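Local coordinates for protein CAMP factor (Mobiluncus curtisii, PDB 6JLC) that acts as a CAMP factor, a toxin that probably forms pores in host membranes and thereby promotes lysis of red blood cells, at residues V22-E27 / T84-A89; N159-N164 / A208-L213; W163-A168 / K187-A192. All coordinates share one frame; numbering follows the deposited sequence.

Contact 1 of 3, residues V22-E27 / T84-A89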
ATOM      1  N   VAL A  22       3.937  -4.250  -9.512  1.00 29.09           N
ATOM      2  CA  VAL A  22       3.240  -5.277  -8.745  1.00 32.83           C
ATOM      3  C   VAL A  22       3.928  -5.507  -7.399  1.00 31.48           C
ATOM      4  O   VAL A  22       3.260  -5.707  -6.378  1.00 29.25           O
ATOM      5  CB  VAL A  22       3.120  -6.569  -9.572  1.00 31.44           C
ATOM      6  CG1 VAL A  22       2.574  -7.717  -8.718  1.00 33.65           C
ATOM      7  CG2 VAL A  22       2.193  -6.330 -10.784  1.00 32.26           C
ATOM      8  N   GLU A  23       5.258  -5.443  -7.354  1.00 30.89           N
ATOM      9  CA  GLU A  23       5.913  -5.650  -6.063  1.00 34.35           C
ATOM     10  C   GLU A  23       5.613  -4.504  -5.102  1.00 34.53           C
ATOM     11  O   GLU A  23       5.388  -4.736  -3.910  1.00 30.40           O
ATOM     12  CB  GLU A  23       7.418  -5.877  -6.233  1.00 44.05           C
ATOM     13  CG  GLU A  23       7.694  -7.020  -7.207  1.00 61.63           C
ATOM     14  CD  GLU A  23       9.161  -7.172  -7.601  1.00 79.96           C
ATOM     15  OE1 GLU A  23      10.005  -6.415  -7.070  1.00 82.97           O
ATOM     16  OE2 GLU A  23       9.460  -8.046  -8.456  1.00 84.78           O
ATOM     17  N   THR A  24       5.570  -3.272  -5.618  1.00 30.77           N
ATOM     18  CA  THR A  24       5.185  -2.145  -4.775  1.00 32.17           C
ATOM     19  C   THR A  24       3.784  -2.346  -4.213  1.00 37.71           C
ATOM     20  O   THR A  24       3.539  -2.142  -3.017  1.00 31.45           O
ATOM     21  CB  THR A  24       5.267  -0.839  -5.570  1.00 34.55           C
ATOM     22  OG1 THR A  24       6.626  -0.588  -5.939  1.00 41.54           O
ATOM     23  CG2 THR A  24       4.754   0.323  -4.735  1.00 38.83           C
ATOM     24  N   LEU A  25       2.852  -2.770  -5.071  1.00 25.77           N
ATOM     25  CA  LEU A  25       1.471  -2.922  -4.635  1.00 28.86           C
ATOM     26  C   LEU A  25       1.322  -4.036  -3.607  1.00 32.01           C
ATOM     27  O   LEU A  25       0.547  -3.899  -2.656  1.00 30.24           O
ATOM     28  CB  LEU A  25       0.572  -3.176  -5.842  1.00 30.99           C
ATOM     29  CG  LEU A  25       0.455  -1.944  -6.745  1.00 32.00           C
ATOM     30  CD1 LEU A  25      -0.130  -2.339  -8.088  1.00 30.05           C
ATOM     31  CD2 LEU A  25      -0.409  -0.881  -6.078  1.00 30.97           C
ATOM     32  N   LYS A  26       2.040  -5.149  -3.784  1.00 31.95           N
ATOM     33  CA  LYS A  26       1.954  -6.240  -2.815  1.00 36.05           C
ATOM     34  C   LYS A  26       2.461  -5.809  -1.441  1.00 35.44           C
ATOM     35  O   LYS A  26       1.883  -6.186  -0.416  1.00 37.95           O
ATOM     36  CB  LYS A  26       2.734  -7.456  -3.321  1.00 34.60           C
ATOM     37  CG  LYS A  26       1.960  -8.245  -4.355  1.00 36.15           C
ATOM     38  CD  LYS A  26       2.821  -9.257  -5.081  1.00 44.90           C
ATOM     39  CE  LYS A  26       1.952 -10.150  -5.953  1.00 46.64           C
ATOM     40  NZ  LYS A  26       2.755 -11.151  -6.708  1.00 59.78           N
ATOM     41  N   GLU A  27       3.538  -5.022  -1.401  1.00 35.42           N
ATOM     42  CA  GLU A  27       4.046  -4.530  -0.120  1.00 39.74           C
ATOM     43  C   GLU A  27       3.014  -3.653   0.576  1.00 40.06           C
ATOM     44  O   GLU A  27       2.751  -3.812   1.771  1.00 37.47           O
ATOM     45  CB  GLU A  27       5.350  -3.755  -0.318  1.00 42.58           C
ATOM     46  CG  GLU A  27       6.504  -4.589  -0.832  1.00 59.05           C
ATOM     47  CD  GLU A  27       7.708  -3.745  -1.213  1.00 70.47           C
ATOM     48  OE1 GLU A  27       7.742  -2.551  -0.844  1.00 72.47           O
ATOM     49  OE2 GLU A  27       8.618  -4.280  -1.883  1.00 74.28           O
ATOM     50  N   THR A  84       0.163   5.565  -8.014  1.00 26.51           N
ATOM     51  CA  THR A  84      -0.885   6.282  -7.297  1.00 26.39           C
ATOM     52  C   THR A  84      -1.044   5.743  -5.879  1.00 24.54           C
ATOM     53  O   THR A  84      -1.161   6.512  -4.912  1.00 28.39           O
ATOM     54  CB  THR A  84      -2.209   6.178  -8.075  1.00 25.59           C
ATOM     55  OG1 THR A  84      -2.028   6.703  -9.403  1.00 27.48           O
ATOM     56  CG2 THR A  84      -3.296   6.982  -7.374  1.00 26.97           C
ATOM     57  N   VAL A  85      -1.101   4.418  -5.747  1.00 25.02           N
ATOM     58  CA  VAL A  85      -1.277   3.801  -4.441  1.00 25.55           C
ATOM     59  C   VAL A  85      -0.059   4.074  -3.565  1.00 27.64           C
ATOM     60  O   VAL A  85      -0.186   4.318  -2.362  1.00 28.27           O
ATOM     61  CB  VAL A  85      -1.545   2.293  -4.610  1.00 26.24           C
ATOM     62  CG1 VAL A  85      -1.511   1.571  -3.269  1.00 29.31           C
ATOM     63  CG2 VAL A  85      -2.905   2.058  -5.299  1.00 25.27           C
ATOM     64  N   ASP A  86       1.134   4.067  -4.164  1.00 27.35           N
ATOM     65  CA  ASP A  86       2.356   4.353  -3.412  1.00 27.50           C
ATOM     66  C   ASP A  86       2.333   5.778  -2.866  1.00 28.56           C
ATOM     67  O   ASP A  86       2.604   6.009  -1.682  1.00 29.75           O
ATOM     68  CB  ASP A  86       3.571   4.126  -4.319  1.00 25.25           C
ATOM     69  CG  ASP A  86       4.867   3.862  -3.542  1.00 39.91           C
ATOM     70  OD1 ASP A  86       4.818   3.502  -2.355  1.00 34.84           O
ATOM     71  OD2 ASP A  86       5.942   4.002  -4.146  1.00 34.35           O
ATOM     72  N   LYS A  87       2.007   6.753  -3.718  1.00 26.61           N
ATOM     73  CA  LYS A  87       1.945   8.136  -3.250  1.00 32.58           C
ATOM     74  C   LYS A  87       0.865   8.301  -2.194  1.00 29.24           C
ATOM     75  O   LYS A  87       1.056   9.010  -1.198  1.00 30.44           O
ATOM     76  CB  LYS A  87       1.676   9.089  -4.415  1.00 29.54           C
ATOM     77  CG  LYS A  87       2.832   9.218  -5.369  1.00 41.26           C
ATOM     78  CD  LYS A  87       2.755  10.525  -6.114  1.00 45.77           C
ATOM     79  CE  LYS A  87       1.576  10.535  -7.046  1.00 48.41           C
ATOM     80  NZ  LYS A  87       1.614  11.739  -7.911  1.00 49.24           N
ATOM     81  N   SER A  88      -0.291   7.675  -2.414  1.00 28.24           N
ATOM     82  CA  SER A  88      -1.385   7.788  -1.458  1.00 25.88           C
ATOM     83  C   SER A  88      -0.978   7.244  -0.094  1.00 28.47           C
ATOM     84  O   SER A  88      -1.173   7.904   0.936  1.00 30.46           O
ATOM     85  CB  SER A  88      -2.600   7.044  -1.977  1.00 31.53           C
ATOM     86  OG  SER A  88      -3.575   6.969  -0.961  1.00 46.21           O
ATOM     87  N   ALA A  89      -0.407   6.035  -0.080  1.00 25.61           N
ATOM     88  CA  ALA A  89      -0.005   5.399   1.173  1.00 37.42           C
ATOM     89  C   ALA A  89       1.012   6.250   1.920  1.00 38.85           C
ATOM     90  O   ALA A  89       0.975   6.343   3.152  1.00 43.59           O
ATOM     91  CB  ALA A  89       0.572   4.009   0.892  1.00 29.51           C
TER

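Contact 2 of 3, residues N159-N164 / A208-L213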
ATOM      1  N   ASN A 159      -0.487  -0.172  13.807  1.00 24.99           N
ATOM      2  CA  ASN A 159      -0.165  -1.574  13.634  1.00 26.43           C
ATOM      3  C   ASN A 159       1.274  -1.752  13.255  1.00 29.31           C
ATOM      4  O   ASN A 159       1.918  -2.631  13.713  1.00 29.44           O
ATOM      5  CB  ASN A 159      -1.083  -2.254  12.644  1.00 29.29           C
ATOM      6  CG  ASN A 159      -1.233  -3.731  12.922  1.00 42.11           C
ATOM      7  OD1 ASN A 159      -1.446  -4.527  12.046  1.00 51.97           O
ATOM      8  ND2 ASN A 159      -1.111  -4.074  14.141  1.00 41.43           N
ATOM      9  N   LYS A 160       1.770  -0.884  12.398  1.00 31.28           N
ATOM     10  CA  LYS A 160       3.184  -0.941  12.035  1.00 35.07           C
ATOM     11  C   LYS A 160       4.079  -0.742  13.254  1.00 30.78           C
ATOM     12  O   LYS A 160       5.086  -1.447  13.418  1.00 31.40           O
ATOM     13  CB  LYS A 160       3.495   0.104  10.962  1.00 42.29           C
ATOM     14  CG  LYS A 160       4.728  -0.225  10.127  1.00 57.99           C
ATOM     15  CD  LYS A 160       4.744   0.543   8.810  1.00 68.71           C
ATOM     16  CE  LYS A 160       3.653   0.048   7.863  1.00 71.82           C
ATOM     17  NZ  LYS A 160       3.060   1.155   7.063  1.00 71.88           N
ATOM     18  N   ALA A 161       3.730   0.215  14.122  1.00 25.93           N
ATOM     19  CA  ALA A 161       4.510   0.437  15.336  1.00 28.12           C
ATOM     20  C   ALA A 161       4.450  -0.772  16.263  1.00 25.35           C
ATOM     21  O   ALA A 161       5.458  -1.146  16.872  1.00 28.88           O
ATOM     22  CB  ALA A 161       4.019   1.703  16.057  1.00 26.41           C
ATOM     23  N   ILE A 162       3.276  -1.409  16.376  1.00 23.14           N
ATOM     24  CA  ILE A 162       3.168  -2.613  17.194  1.00 24.64           C
ATOM     25  C   ILE A 162       4.097  -3.692  16.657  1.00 30.54           C
ATOM     26  O   ILE A 162       4.865  -4.313  17.402  1.00 27.32           O
ATOM     27  CB  ILE A 162       1.706  -3.107  17.235  1.00 27.71           C
ATOM     28  CG1 ILE A 162       0.821  -2.088  17.972  1.00 27.70           C
ATOM     29  CG2 ILE A 162       1.606  -4.523  17.848  1.00 26.03           C
ATOM     30  CD1 ILE A 162      -0.676  -2.364  17.828  1.00 28.70           C
ATOM     31  N   TRP A 163       4.035  -3.939  15.350  1.00 33.70           N
ATOM     32  CA  TRP A 163       4.860  -5.000  14.782  1.00 35.32           C
ATOM     33  C   TRP A 163       6.337  -4.641  14.851  1.00 36.05           C
ATOM     34  O   TRP A 163       7.166  -5.490  15.194  1.00 40.32           O
ATOM     35  CB  TRP A 163       4.427  -5.286  13.349  1.00 35.04           C
ATOM     36  CG  TRP A 163       3.268  -6.196  13.316  1.00 42.65           C
ATOM     37  CD1 TRP A 163       1.978  -5.878  12.996  1.00 45.48           C
ATOM     38  CD2 TRP A 163       3.271  -7.589  13.654  1.00 48.80           C
ATOM     39  NE1 TRP A 163       1.180  -6.993  13.099  1.00 53.77           N
ATOM     40  CE2 TRP A 163       1.950  -8.056  13.501  1.00 52.29           C
ATOM     41  CE3 TRP A 163       4.267  -8.487  14.063  1.00 52.13           C
ATOM     42  CZ2 TRP A 163       1.595  -9.390  13.741  1.00 48.61           C
ATOM     43  CZ3 TRP A 163       3.912  -9.812  14.307  1.00 47.27           C
ATOM     44  CH2 TRP A 163       2.588 -10.247  14.142  1.00 46.34           C
ATOM     45  N   ASN A 164       6.678  -3.381  14.551  1.00 34.93           N
ATOM     46  CA  ASN A 164       8.057  -2.934  14.710  1.00 27.44           C
ATOM     47  C   ASN A 164       8.552  -3.182  16.123  1.00 40.03           C
ATOM     48  O   ASN A 164       9.715  -3.566  16.325  1.00 41.50           O
ATOM     49  CB  ASN A 164       8.196  -1.445  14.383  1.00 35.96           C
ATOM     50  CG  ASN A 164       8.210  -1.165  12.901  1.00 47.83           C
ATOM     51  OD1 ASN A 164       8.456  -2.059  12.089  1.00 51.49           O
ATOM     52  ND2 ASN A 164       7.960   0.092  12.535  1.00 50.97           N
ATOM     53  N   ALA A 208      -1.168   8.674  20.397  1.00 30.45           N
ATOM     54  CA  ALA A 208      -0.662   8.522  21.762  1.00 29.63           C
ATOM     55  C   ALA A 208      -0.155   7.106  22.013  1.00 29.52           C
ATOM     56  O   ALA A 208       0.863   6.918  22.692  1.00 30.48           O
ATOM     57  CB  ALA A 208      -1.754   8.877  22.771  1.00 34.17           C
ATOM     58  N   ALA A 209      -0.858   6.099  21.496  1.00 26.81           N
ATOM     59  CA  ALA A 209      -0.402   4.722  21.665  1.00 27.40           C
ATOM     60  C   ALA A 209       0.952   4.504  20.997  1.00 30.62           C
ATOM     61  O   ALA A 209       1.826   3.825  21.555  1.00 29.97           O
ATOM     62  CB  ALA A 209      -1.438   3.751  21.104  1.00 26.64           C
ATOM     63  N   ILE A 210       1.142   5.063  19.799  1.00 28.60           N
ATOM     64  CA  ILE A 210       2.442   4.963  19.136  1.00 28.04           C
ATOM     65  C   ILE A 210       3.524   5.607  19.995  1.00 27.77           C
ATOM     66  O   ILE A 210       4.587   5.018  20.240  1.00 26.91           O
ATOM     67  CB  ILE A 210       2.383   5.597  17.733  1.00 27.43           C
ATOM     68  CG1 ILE A 210       1.515   4.748  16.794  1.00 25.11           C
ATOM     69  CG2 ILE A 210       3.810   5.800  17.179  1.00 29.41           C
ATOM     70  CD1 ILE A 210       1.050   5.514  15.538  1.00 26.35           C
ATOM     71  N   ALA A 211       3.265   6.819  20.495  1.00 25.74           N
ATOM     72  CA  ALA A 211       4.289   7.502  21.285  1.00 26.35           C
ATOM     73  C   ALA A 211       4.624   6.735  22.559  1.00 29.40           C
ATOM     74  O   ALA A 211       5.803   6.617  22.923  1.00 30.72           O
ATOM     75  CB  ALA A 211       3.842   8.930  21.610  1.00 26.71           C
ATOM     76  N   LYS A 212       3.612   6.182  23.243  1.00 28.76           N
ATOM     77  CA  LYS A 212       3.884   5.420  24.471  1.00 30.30           C
ATOM     78  C   LYS A 212       4.686   4.159  24.173  1.00 32.48           C
ATOM     79  O   LYS A 212       5.545   3.746  24.970  1.00 30.60           O
ATOM     80  CB  LYS A 212       2.583   5.031  25.175  1.00 35.57           C
ATOM     81  CG  LYS A 212       1.733   6.182  25.690  1.00 52.80           C
ATOM     82  CD  LYS A 212       0.434   5.639  26.300  1.00 65.00           C
ATOM     83  CE  LYS A 212      -0.756   6.562  26.037  1.00 72.54           C
ATOM     84  NZ  LYS A 212      -1.862   5.869  25.299  1.00 69.42           N
ATOM     85  N   LEU A 213       4.411   3.531  23.031  1.00 29.62           N
ATOM     86  CA  LEU A 213       5.125   2.320  22.639  1.00 31.45           C
ATOM     87  C   LEU A 213       6.592   2.619  22.362  1.00 30.92           C
ATOM     88  O   LEU A 213       7.477   1.860  22.778  1.00 32.99           O
ATOM     89  CB  LEU A 213       4.446   1.720  21.408  1.00 28.45           C
ATOM     90  CG  LEU A 213       4.527   0.235  21.090  1.00 34.40           C
ATOM     91  CD1 LEU A 213       4.346  -0.635  22.337  1.00 37.80           C
ATOM     92  CD2 LEU A 213       3.486  -0.061  20.028  1.00 43.61           C
TER

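Contact 3 of 3, residues W163-A168 / K187-A192. With ACT (acetate ion), chain B.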
ATOM      1  N   TRP A 163       4.035  -3.939  15.350  1.00 33.70           N
ATOM      2  CA  TRP A 163       4.860  -5.000  14.782  1.00 35.32           C
ATOM      3  C   TRP A 163       6.337  -4.641  14.851  1.00 36.05           C
ATOM      4  O   TRP A 163       7.166  -5.490  15.194  1.00 40.32           O
ATOM      5  CB  TRP A 163       4.427  -5.286  13.349  1.00 35.04           C
ATOM      6  CG  TRP A 163       3.268  -6.196  13.316  1.00 42.65           C
ATOM      7  CD1 TRP A 163       1.978  -5.878  12.996  1.00 45.48           C
ATOM      8  CD2 TRP A 163       3.271  -7.589  13.654  1.00 48.80           C
ATOM      9  NE1 TRP A 163       1.180  -6.993  13.099  1.00 53.77           N
ATOM     10  CE2 TRP A 163       1.950  -8.056  13.501  1.00 52.29           C
ATOM     11  CE3 TRP A 163       4.267  -8.487  14.063  1.00 52.13           C
ATOM     12  CZ2 TRP A 163       1.595  -9.390  13.741  1.00 48.61           C
ATOM     13  CZ3 TRP A 163       3.912  -9.812  14.307  1.00 47.27           C
ATOM     14  CH2 TRP A 163       2.588 -10.247  14.142  1.00 46.34           C
ATOM     15  N   ASN A 164       6.678  -3.381  14.551  1.00 34.93           N
ATOM     16  CA  ASN A 164       8.057  -2.934  14.710  1.00 27.44           C
ATOM     17  C   ASN A 164       8.552  -3.182  16.123  1.00 40.03           C
ATOM     18  O   ASN A 164       9.715  -3.566  16.325  1.00 41.50           O
ATOM     19  CB  ASN A 164       8.196  -1.445  14.383  1.00 35.96           C
ATOM     20  CG  ASN A 164       8.210  -1.165  12.901  1.00 47.83           C
ATOM     21  OD1 ASN A 164       8.456  -2.059  12.089  1.00 51.49           O
ATOM     22  ND2 ASN A 164       7.960   0.092  12.535  1.00 50.97           N
ATOM     23  N   THR A 165       7.689  -2.958  17.125  1.00 32.68           N
ATOM     24  CA  THR A 165       8.123  -3.128  18.511  1.00 28.49           C
ATOM     25  C   THR A 165       8.290  -4.599  18.848  1.00 31.70           C
ATOM     26  O   THR A 165       9.228  -4.974  19.561  1.00 31.92           O
ATOM     27  CB  THR A 165       7.132  -2.458  19.470  1.00 29.73           C
ATOM     28  OG1 THR A 165       6.974  -1.086  19.096  1.00 32.08           O
ATOM     29  CG2 THR A 165       7.621  -2.532  20.906  1.00 30.91           C
ATOM     30  N   ARG A 166       7.394  -5.447  18.341  1.00 39.30           N
ATOM     31  CA  ARG A 166       7.530  -6.886  18.554  1.00 35.82           C
ATOM     32  C   ARG A 166       8.824  -7.413  17.943  1.00 35.72           C
ATOM     33  O   ARG A 166       9.565  -8.167  18.581  1.00 37.94           O
ATOM     34  CB  ARG A 166       6.328  -7.615  17.958  1.00 33.25           C
ATOM     35  CG  ARG A 166       5.036  -7.432  18.710  1.00 31.13           C
ATOM     36  CD  ARG A 166       3.883  -7.931  17.863  1.00 32.61           C
ATOM     37  NE  ARG A 166       2.675  -8.085  18.656  1.00 32.36           N
ATOM     38  CZ  ARG A 166       1.444  -8.002  18.163  1.00 35.11           C
ATOM     39  NH1 ARG A 166       1.254  -7.779  16.866  1.00 32.95           N
ATOM     40  NH2 ARG A 166       0.404  -8.155  18.967  1.00 35.73           N
ATOM     41  N   VAL A 167       9.102  -7.031  16.693  1.00 43.10           N
ATOM     42  CA  VAL A 167      10.316  -7.491  16.025  1.00 50.49           C
ATOM     43  C   VAL A 167      11.546  -7.066  16.816  1.00 45.15           C
ATOM     44  O   VAL A 167      12.415  -7.886  17.132  1.00 50.62           O
ATOM     45  CB  VAL A 167      10.365  -6.970  14.579  1.00 50.45           C
ATOM     46  CG1 VAL A 167      11.787  -7.057  14.033  1.00 54.94           C
ATOM     47  CG2 VAL A 167       9.405  -7.754  13.703  1.00 51.59           C
ATOM     48  N   ALA A 168      11.626  -5.778  17.163  1.00 42.44           N
ATOM     49  CA  ALA A 168      12.758  -5.282  17.940  1.00 40.65           C
ATOM     50  C   ALA A 168      12.819  -5.908  19.326  1.00 44.84           C
ATOM     51  O   ALA A 168      13.914  -6.111  19.869  1.00 43.21           O
ATOM     52  CB  ALA A 168      12.692  -3.757  18.052  1.00 38.79           C
ATOM     53  N   LYS A 187       3.561  -5.676  28.319  1.00 40.00           N
ATOM     54  CA  LYS A 187       2.377  -5.002  28.843  1.00 34.30           C
ATOM     55  C   LYS A 187       2.087  -3.719  28.073  1.00 33.86           C
ATOM     56  O   LYS A 187       0.925  -3.397  27.795  1.00 32.98           O
ATOM     57  CB  LYS A 187       2.558  -4.707  30.332  1.00 41.70           C
ATOM     58  CG  LYS A 187       2.594  -5.956  31.206  1.00 55.88           C
ATOM     59  CD  LYS A 187       3.166  -5.644  32.586  1.00 61.20           C
ATOM     60  CE  LYS A 187       2.676  -6.633  33.632  1.00 70.55           C
ATOM     61  NZ  LYS A 187       2.768  -8.041  33.155  1.00 76.04           N
ATOM     62  N   GLU A 188       3.128  -2.979  27.702  1.00 34.37           N
ATOM     63  CA  GLU A 188       2.892  -1.754  26.939  1.00 34.94           C
ATOM     64  C   GLU A 188       2.460  -2.069  25.512  1.00 30.43           C
ATOM     65  O   GLU A 188       1.639  -1.350  24.934  1.00 28.82           O
ATOM     66  CB  GLU A 188       4.145  -0.889  26.946  1.00 43.43           C
ATOM     67  CG  GLU A 188       4.556  -0.447  28.342  1.00 61.29           C
ATOM     68  CD  GLU A 188       3.680   0.676  28.880  1.00 71.05           C
ATOM     69  OE1 GLU A 188       2.874   1.235  28.100  1.00 70.51           O
ATOM     70  OE2 GLU A 188       3.800   0.996  30.083  1.00 75.87           O
ATOM     71  N   ILE A 189       3.016  -3.128  24.924  1.00 31.89           N
ATOM     72  CA  ILE A 189       2.548  -3.574  23.612  1.00 29.23           C
ATOM     73  C   ILE A 189       1.065  -3.903  23.671  1.00 28.88           C
ATOM     74  O   ILE A 189       0.285  -3.514  22.791  1.00 27.92           O
ATOM     75  CB  ILE A 189       3.374  -4.788  23.149  1.00 28.97           C
ATOM     76  CG1 ILE A 189       4.835  -4.387  22.922  1.00 27.58           C
ATOM     77  CG2 ILE A 189       2.782  -5.376  21.870  1.00 26.52           C
ATOM     78  CD1 ILE A 189       5.726  -5.599  22.641  1.00 30.72           C
ATOM     79  N   THR A 190       0.649  -4.611  24.728  1.00 27.27           N
ATOM     80  CA  THR A 190      -0.758  -4.974  24.861  1.00 27.41           C
ATOM     81  C   THR A 190      -1.650  -3.739  24.920  1.00 27.17           C
ATOM     82  O   THR A 190      -2.735  -3.722  24.328  1.00 28.72           O
ATOM     83  CB  THR A 190      -0.952  -5.842  26.104  1.00 32.84           C
ATOM     84  OG1 THR A 190      -0.362  -7.131  25.878  1.00 33.09           O
ATOM     85  CG2 THR A 190      -2.444  -6.012  26.408  1.00 35.10           C
ATOM     86  N   LYS A 191      -1.216  -2.695  25.625  1.00 29.63           N
ATOM     87  CA  LYS A 191      -1.998  -1.462  25.661  1.00 35.99           C
ATOM     88  C   LYS A 191      -2.200  -0.900  24.264  1.00 36.21           C
ATOM     89  O   LYS A 191      -3.303  -0.469  23.911  1.00 31.90           O
ATOM     90  CB  LYS A 191      -1.312  -0.435  26.559  1.00 36.62           C
ATOM     91  CG  LYS A 191      -1.064  -0.927  27.977  1.00 41.15           C
ATOM     92  CD  LYS A 191      -0.444   0.169  28.846  1.00 52.31           C
ATOM     93  CE  LYS A 191       0.148  -0.409  30.130  1.00 61.20           C
ATOM     94  NZ  LYS A 191       0.844   0.627  30.951  1.00 64.10           N
ATOM     95  N   ALA A 192      -1.148  -0.906  23.443  1.00 29.11           N
ATOM     96  CA  ALA A 192      -1.290  -0.435  22.070  1.00 29.61           C
ATOM     97  C   ALA A 192      -2.217  -1.339  21.261  1.00 29.19           C
ATOM     98  O   ALA A 192      -3.012  -0.854  20.444  1.00 28.98           O
ATOM     99  CB  ALA A 192       0.087  -0.327  21.409  1.00 25.72           C
TER
HETATM  100  C   ACT B 301       2.248  -8.829  22.034  1.00 34.05           C
HETATM  101  O   ACT B 301       3.274  -8.989  21.308  1.00 32.37           O
HETATM  102  OXT ACT B 301       1.049  -8.741  21.678  1.00 31.40           O
HETATM  103  CH3 ACT B 301       2.479  -8.709  23.572  1.00 27.94           C

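Contact 1 of 3, residues V22-E27 / T84-A89
With chi1 near -65°, Thr24 holds CG2 anti to its own backbone N, where the methyl points across to Asp86; the same rotation puts OG1 back along the helix, hydrogen-bonded to the carbonyl of Ala20. Asp86 has its CG anti to the backbone N as well (chi1 -158°), and this turns the flat carboxylate broadside to the threonine. The methyl sits squarely over that face, CG2 of Thr24 lying 3.7 Å from CG of Asp86 and almost equally far from OD1 and OD2. Threonine suits this partly exposed edge because its hydroxyl is satisfied locally while its methyl packs across to helix 68-91. Deeper in, CD2 of the buried Leu25 meets the branch point of Val85 end-on, 3.7 Å from CB, with both valine methyls splayed a little further off. Branching at CB gives valine a broad apolar surface close to its helix, and the two side chains meet nearly at right angles. OD1 of Asp86 also has a weak hydrogen bond from ND2 of Asn90. The contact thus joins helix 8-31 to helix 68-91, which run in the same direction; helix 41-59 covers Leu25 through Phe41 and Leu44, and helix 97-114 meets Val85 through Val107.

Contact 2 of 3, residues N159-N164 / A208-L213
Flat groups stay away from the seam in which Ala161 and Ile162 meet Ile210 and Leu213; they lie on another flank of helix 152-173. There NH1 of Arg166 stands above one face of the Trp163 indole, displaced toward the rim, with the guanidinium turned edge-on to the ring, a cation-pi contact, while OD1 of Asn159 stands at the ring edge, in its plane. The seam itself is wholly aliphatic at its side chains. Ala161 directs its CB toward the other helix and meets CG1 of Ile210 at 4.0 Å. The smallness of alanine suits this place, since here the backbones come nearest, with the CA atoms of Ala161 and Ile210 6.3 Å apart. One turn further on, Leu213 reaches back across the gap. Its CG is anti to the backbone N (chi1 -154°), which carries CD2 onto the surface of the facing helix, 3.8 Å from CA of Ile162. That single methyl also touches O of Ala161 and CG1 of Ile162, backbone as well as side chain. The oxygen of Ala161 is not thereby left as a bare polar atom, because the hydroxyl of Thr165 is hydrogen-bonded to it. Leucine branches one carbon further out, at CG, so its methyl can reach the facing backbone, while Ile162 lies athwart it. The segment axes approach to 9.7 Å and diverge by only 17°, both running the same way, as befits the first and third helices of an up-down-up bundle. The second member, helix 179-197, runs alongside both: Ala192 touches Ile162 and Leu213, Ile189 also packs on Leu213, and Leu157 and Leu158 of helix 152-173 continue the seam beside Ile210.

Contact 3 of 3, residues W163-A168 / K187-A192
Arg166, which packs beside Ile189 across the groove, grips a bound acetate ion through NH2, placed 2.8 Å from the acetate OXT in a nearly straight bond of 172°. A second bond runs from NE of Arg166 to the other oxygen, O of the acetate, at 2.9 Å and 164°. The setting is the antiparallel pairing of helices 152-173 and 179-197, neighbours in a three-helix bundle. Two adjacent N-H groups along one side of the guanidinium meet the two oxygens of one carboxylate, and the acetate carbon lies at the edge of the arginine, in its plane. This pairing fixes the rotation of both flat groups. Arg169 adds a further hydrogen bond through NH1, so the anion is bound by two arginines of the same helix, whose positive charges probably stabilise it. The acetate probably comes from the crystallisation liquor, and a natural ligand cannot be inferred from it. The arginine chain is extended from CG to NE, which lets a residue rooted on the flank of its helix carry its charge toward the groove. Ile189, the apolar floor of the site, lays its CG2 methyl over the face of the acetate. The same residue faces the bundle interior with its other branch: CG1 approaches CG2 of Thr165 at 3.9 Å, and the two side chains run by one another head to tail. Thr165 fits this buried place because its methyl, anti to the backbone N, faces Ile189, its hydroxyl being spent on the carbonyl of Ala161. One turn apart on helix 179-197, Lys191 and Glu188 form a salt bridge, NZ standing 3.1 Å from OE2 and well above the carboxylate plane.

How the contacts relate
Contact 1 comes first along the chain and closes before the others open; it joins helices 8-31 and 68-91 among the first five helices of this chain, itself the C-terminal portion of the CAMP factor, and lies close to the centre of the molecule. Contacts 2 and 3 belong to the C-terminal three-helix bundle, with centres about 22 and 25 Å from that of contact 1, and do not touch it. They start from the same helix, 152-173, and share Trp163 and Asn164. Their centres are only about 7 Å apart, and Leu213 of contact 2 bridges the two by packing on Thr165 of contact 3. Together they tie all three bundle helices into one core.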